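Local coordinates for Serine/threonine protein kinase (Mycobacterium tuberculosis, PDB 4ESQ) that is probably a membrane receptor kinase that phosphorylates serine and threonine residues of proteins using ATP, the part here being its extracellular sensor domain, at residues Gly136-Glu148 and Gly152-Asn164. Sequence-based numbering, arbitrary orientation.
Sequences GSPPTITVIDTQE and GWECQRAMSVANN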
loop_
_atom_site.group_PDB
_atom_site.type_symbol
_atom_site.label_atom_id
_atom_site.label_comp_id
_atom_site.label_asym_id
_atom_site.label_seq_id
_atom_site.Cartn_x
_atom_site.Cartn_y
_atom_site.Cartn_z
ATOM N N GLY A 136 10.199 6.596 7.472
ATOM C CA GLY A 136 10.880 6.172 6.265
ATOM C C GLY A 136 11.964 7.156 5.862
ATOM O O GLY A 136 12.032 8.271 6.377
ATOM N N SER A 137 12.805 6.731 4.926
ATOM C CA SER A 137 13.873 7.567 4.385
ATOM C C SER A 137 13.752 7.534 2.863
ATOM O O SER A 137 13.355 6.519 2.295
ATOM C CB SER A 137 15.236 7.039 4.841
ATOM O OG SER A 137 16.305 7.814 4.330
ATOM N N PRO A 138 14.076 8.651 2.205
ATOM C CA PRO A 138 13.822 8.793 0.768
ATOM C C PRO A 138 14.294 7.577 -0.027
ATOM O O PRO A 138 15.331 6.978 0.288
ATOM C CB PRO A 138 14.631 10.038 0.394
ATOM C CG PRO A 138 14.649 10.846 1.642
ATOM C CD PRO A 138 14.689 9.861 2.780
ATOM N N PRO A 139 13.526 7.196 -1.052
ATOM C CA PRO A 139 12.275 7.815 -1.491
ATOM C C PRO A 139 11.066 7.093 -0.912
ATOM O O PRO A 139 10.010 7.059 -1.543
ATOM C CB PRO A 139 12.317 7.583 -2.996
ATOM C CG PRO A 139 12.962 6.260 -3.124
ATOM C CD PRO A 139 13.961 6.143 -1.988
ATOM N N THR A 140 11.224 6.498 0.260
ATOM C CA THR A 140 10.162 5.679 0.843
ATOM C C THR A 140 9.449 6.445 1.940
ATOM O O THR A 140 10.077 7.169 2.719
ATOM C CB THR A 140 10.725 4.365 1.443
ATOM O OG1 THR A 140 11.379 3.601 0.422
ATOM C CG2 THR A 140 9.606 3.519 2.061
ATOM N N ILE A 141 8.133 6.293 2.002
ATOM C CA ILE A 141 7.373 6.807 3.130
ATOM C C ILE A 141 6.577 5.670 3.778
ATOM O O ILE A 141 6.093 4.770 3.092
ATOM C CB ILE A 141 6.411 7.938 2.710
ATOM C CG1 ILE A 141 5.518 7.468 1.564
ATOM C CG2 ILE A 141 7.188 9.211 2.335
ATOM C CD1 ILE A 141 4.494 8.503 1.124
ATOM N N THR A 142 6.441 5.712 5.100
ATOM C CA THR A 142 5.608 4.745 5.804
ATOM C C THR A 142 4.808 5.453 6.885
ATOM O O THR A 142 5.205 6.509 7.378
ATOM C CB THR A 142 6.425 3.618 6.481
ATOM O OG1 THR A 142 7.256 4.175 7.507
ATOM C CG2 THR A 142 7.289 2.872 5.464
ATOM N N VAL A 143 3.685 4.863 7.256
ATOM C CA VAL A 143 2.914 5.364 8.386
ATOM C C VAL A 143 2.080 4.223 8.933
ATOM O O VAL A 143 1.580 3.396 8.170
ATOM C CB VAL A 143 2.014 6.583 8.005
ATOM C CG1 VAL A 143 0.918 6.167 7.028
ATOM C CG2 VAL A 143 1.399 7.219 9.263
ATOM N N ILE A 144 1.955 4.166 10.257
ATOM C CA ILE A 144 1.129 3.155 10.901
ATOM C C ILE A 144 -0.205 3.759 11.324
ATOM O O ILE A 144 -0.248 4.839 11.905
ATOM C CB ILE A 144 1.861 2.543 12.113
ATOM C CG1 ILE A 144 3.054 1.717 11.631
ATOM C CG2 ILE A 144 0.926 1.666 12.922
ATOM C CD1 ILE A 144 3.965 1.295 12.752
ATOM N N ASP A 145 -1.297 3.080 10.996
ATOM C CA ASP A 145 -2.606 3.527 11.456
ATOM C C ASP A 145 -3.238 2.454 12.326
ATOM O O ASP A 145 -3.050 1.266 12.101
ATOM C CB ASP A 145 -3.516 3.902 10.292
ATOM C CG ASP A 145 -3.397 2.953 9.142
ATOM O OD1 ASP A 145 -3.362 1.732 9.395
ATOM O OD2 ASP A 145 -3.317 3.425 7.986
ATOM N N THR A 146 -3.980 2.888 13.327
ATOM C CA THR A 146 -4.471 1.981 14.353
ATOM C C THR A 146 -5.980 2.081 14.422
ATOM O O THR A 146 -6.519 3.180 14.565
ATOM C CB THR A 146 -3.875 2.360 15.717
ATOM O OG1 THR A 146 -2.441 2.334 15.634
ATOM C CG2 THR A 146 -4.357 1.411 16.807
ATOM N N GLN A 147 -6.666 0.947 14.306
ATOM C CA GLN A 147 -8.123 0.956 14.344
ATOM C C GLN A 147 -8.609 1.053 15.787
ATOM O O GLN A 147 -8.109 0.355 16.663
ATOM C CB GLN A 147 -8.719 -0.288 13.669
ATOM C CG GLN A 147 -10.248 -0.348 13.797
ATOM C CD GLN A 147 -10.908 -1.425 12.943
ATOM O OE1 GLN A 147 -10.310 -2.449 12.634
ATOM N NE2 GLN A 147 -12.155 -1.182 12.554
ATOM N N GLU A 148 -9.577 1.925 16.038
ATOM C CA GLU A 148 -10.110 2.091 17.396
ATOM C C GLU A 148 -10.593 0.771 18.019
ATOM O O GLU A 148 -10.907 -0.189 17.311
ATOM C CB GLU A 148 -11.240 3.125 17.409
ATOM C CG GLU A 148 -12.563 2.604 16.859
ATOM C CD GLU A 148 -13.675 3.639 16.910
ATOM O OE1 GLU A 148 -13.719 4.412 17.895
ATOM O OE2 GLU A 148 -14.498 3.686 15.963
ATOM N N GLY A 152 -6.560 -3.887 18.939
ATOM C CA GLY A 152 -5.165 -3.570 18.686
ATOM C C GLY A 152 -4.761 -3.820 17.239
ATOM O O GLY A 152 -3.565 -3.835 16.915
ATOM N N TRP A 153 -5.754 -4.039 16.377
ATOM C CA TRP A 153 -5.533 -4.203 14.933
ATOM C C TRP A 153 -4.918 -2.937 14.360
ATOM O O TRP A 153 -5.391 -1.831 14.635
ATOM C CB TRP A 153 -6.863 -4.509 14.222
ATOM C CG TRP A 153 -6.737 -4.852 12.754
ATOM C CD1 TRP A 153 -7.005 -4.034 11.694
ATOM C CD2 TRP A 153 -6.302 -6.100 12.193
ATOM N NE1 TRP A 153 -6.779 -4.696 10.510
ATOM C CE2 TRP A 153 -6.338 -5.964 10.790
ATOM C CE3 TRP A 153 -5.884 -7.318 12.742
ATOM C CZ2 TRP A 153 -5.979 -7.002 9.928
ATOM C CZ3 TRP A 153 -5.534 -8.348 11.887
ATOM C CH2 TRP A 153 -5.578 -8.183 10.496
ATOM N N GLU A 154 -3.867 -3.092 13.557
ATOM C CA GLU A 154 -3.181 -1.942 12.976
ATOM C C GLU A 154 -2.762 -2.236 11.554
ATOM O O GLU A 154 -2.733 -3.388 11.150
ATOM C CB GLU A 154 -1.937 -1.589 13.797
ATOM C CG GLU A 154 -2.234 -1.082 15.192
ATOM C CD GLU A 154 -0.973 -0.702 15.945
ATOM O OE1 GLU A 154 -0.141 -1.603 16.199
ATOM O OE2 GLU A 154 -0.815 0.493 16.280
ATOM N N CYS A 155 -2.455 -1.189 10.793
ATOM C CA CYS A 155 -1.904 -1.365 9.449
ATOM C C CYS A 155 -0.700 -0.468 9.294
ATOM O O CYS A 155 -0.681 0.643 9.814
ATOM C CB CYS A 155 -2.927 -1.006 8.375
ATOM S SG CYS A 155 -4.383 -2.057 8.317
ATOM N N GLN A 156 0.319 -0.945 8.588
ATOM C CA GLN A 156 1.365 -0.039 8.135
ATOM C C GLN A 156 1.234 0.172 6.639
ATOM O O GLN A 156 1.130 -0.793 5.867
ATOM C CB GLN A 156 2.767 -0.553 8.455
ATOM C CG GLN A 156 3.852 0.483 8.118
ATOM C CD GLN A 156 5.258 -0.084 8.156
ATOM O OE1 GLN A 156 5.490 -1.209 7.721
ATOM N NE2 GLN A 156 6.209 0.703 8.670
ATOM N N ARG A 157 1.205 1.441 6.239
ATOM C CA ARG A 157 1.255 1.804 4.828
ATOM C C ARG A 157 2.711 2.057 4.452
ATOM O O ARG A 157 3.467 2.653 5.225
ATOM C CB ARG A 157 0.428 3.070 4.566
ATOM C CG ARG A 157 -1.089 2.873 4.648
ATOM C CD ARG A 157 -1.643 2.209 3.398
ATOM N NE ARG A 157 -1.746 3.113 2.251
ATOM C CZ ARG A 157 -0.979 3.050 1.168
ATOM N NH1 ARG A 157 -0.013 2.130 1.081
ATOM N NH2 ARG A 157 -1.167 3.907 0.168
ATOM N N ALA A 158 3.116 1.600 3.273
ATOM C CA ALA A 158 4.438 1.949 2.766
ATOM C C ALA A 158 4.328 2.262 1.289
ATOM O O ALA A 158 3.627 1.570 0.549
ATOM C CB ALA A 158 5.424 0.818 2.987
ATOM N N MET A 159 5.016 3.312 0.864
ATOM C CA MET A 159 5.088 3.629 -0.555
ATOM C C MET A 159 6.523 3.947 -0.905
ATOM O O MET A 159 7.225 4.613 -0.143
ATOM C CB MET A 159 4.195 4.823 -0.905
ATOM C CG MET A 159 4.265 5.234 -2.374
ATOM S SD MET A 159 3.120 6.576 -2.779
ATOM C CE MET A 159 1.546 5.749 -2.550
ATOM N N SER A 160 6.956 3.453 -2.053
ATOM C CA SER A 160 8.283 3.784 -2.551
ATOM C C SER A 160 8.229 3.869 -4.068
ATOM O O SER A 160 7.176 3.659 -4.686
ATOM C CB SER A 160 9.313 2.744 -2.097
ATOM O OG SER A 160 10.644 3.265 -2.172
ATOM N N VAL A 161 9.366 4.189 -4.669
ATOM C CA VAL A 161 9.455 4.280 -6.113
ATOM C C VAL A 161 10.831 3.806 -6.528
ATOM O O VAL A 161 11.825 4.082 -5.850
ATOM C CB VAL A 161 9.208 5.716 -6.609
ATOM C CG1 VAL A 161 9.980 6.716 -5.752
ATOM C CG2 VAL A 161 9.576 5.858 -8.087
ATOM N N ALA A 162 10.872 3.062 -7.624
ATOM C CA ALA A 162 12.125 2.682 -8.260
ATOM C C ALA A 162 11.857 2.689 -9.758
ATOM O O ALA A 162 10.815 2.209 -10.202
ATOM C CB ALA A 162 12.564 1.316 -7.803
ATOM N N ASN A 163 12.781 3.244 -10.537
ATOM C CA ASN A 163 12.550 3.377 -11.971
ATOM C C ASN A 163 11.217 4.099 -12.182
ATOM O O ASN A 163 10.968 5.122 -11.545
ATOM C CB ASN A 163 12.557 2.001 -12.652
ATOM C CG ASN A 163 12.970 2.070 -14.114
ATOM O OD1 ASN A 163 12.872 3.123 -14.750
ATOM N ND2 ASN A 163 13.422 0.939 -14.659
ATOM N N ASN A 164 10.370 3.572 -13.067
ATOM C CA ASN A 164 9.075 4.185 -13.360
ATOM C C ASN A 164 7.932 3.539 -12.583
ATOM O O ASN A 164 6.765 3.664 -12.971
ATOM C CB ASN A 164 8.762 4.077 -14.854
ATOM C CG ASN A 164 8.700 2.639 -15.322
ATOM O OD1 ASN A 164 9.558 1.828 -14.974
ATOM N ND2 ASN A 164 7.673 2.309 -16.094
HETATM O O HOH W 1 5.875 3.587 9.920
HETATM O O HOH W 2 -8.712 -2.434 16.941
#
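Ile141 with Met159, Val143 with Arg157 and Asp145 with Cys155 each trade a pair of backbone hydrogen bonds, lacing strands 141-147 and 154-162 into an antiparallel hairpin. Most are nearly straight; the bond from Val143 N to Arg157 O is the least so, 153° at the hydrogen. Toward the turn, Gln147 N adds a bond to Trp153 O.

Side-chain hydrogen bonds join the strands near both ends. On the face that carries Thr142, Ile144 and Thr146, Thr146 OG1 donates to the anti lone pair of Glu154 OE2 at only 2.5 Å; the two side chains run alongside, and the methyl Thr146 CG2 rests on Glu154 CG. At the far end Thr140 OG1 and Ser160 OG meet at 2.7 Å, the serine chi1 of -160° turning its hydroxyl to the threonine. Between them a water spans Thr142 OG1 and Gln156 NE2, while the Gln156 amide is also held by Asn178 and Gly181.

Apolar contacts fill in the rest: Ile144 CG1 crosses Gln156 CG at a slant, 3.8 Å away, and Thr142 CG2 meets the methyl of Ala158. On the other face Ile141 CG1 and Met159 CB sit side by side, and Met159 continues onto helix 96-111. Beyond the end of the bridge ladder Pro139 CB, after a cis peptide, touches Val161 CG1 (3.7 Å).

On the Ile141 face too, Asp145 CG is wedged between its backbone N and carbonyl carbon (chi1 41°), bringing OD1 to 2.9 Å from Cys155 O, two acceptors without a bond. Arg157, bent at chi2 and chi3, leads away from strand 141-147 to a salt bridge with Asp168 and a hydrogen bond to Gly52 O, and Cys155 is disulfide-bonded to Cys172. The hairpin thus owes its register to the backbone ladder, while Cys155 and Arg157 fasten it covalently and electrostatically to strand 165-173 in the central sheet of the sensor domain.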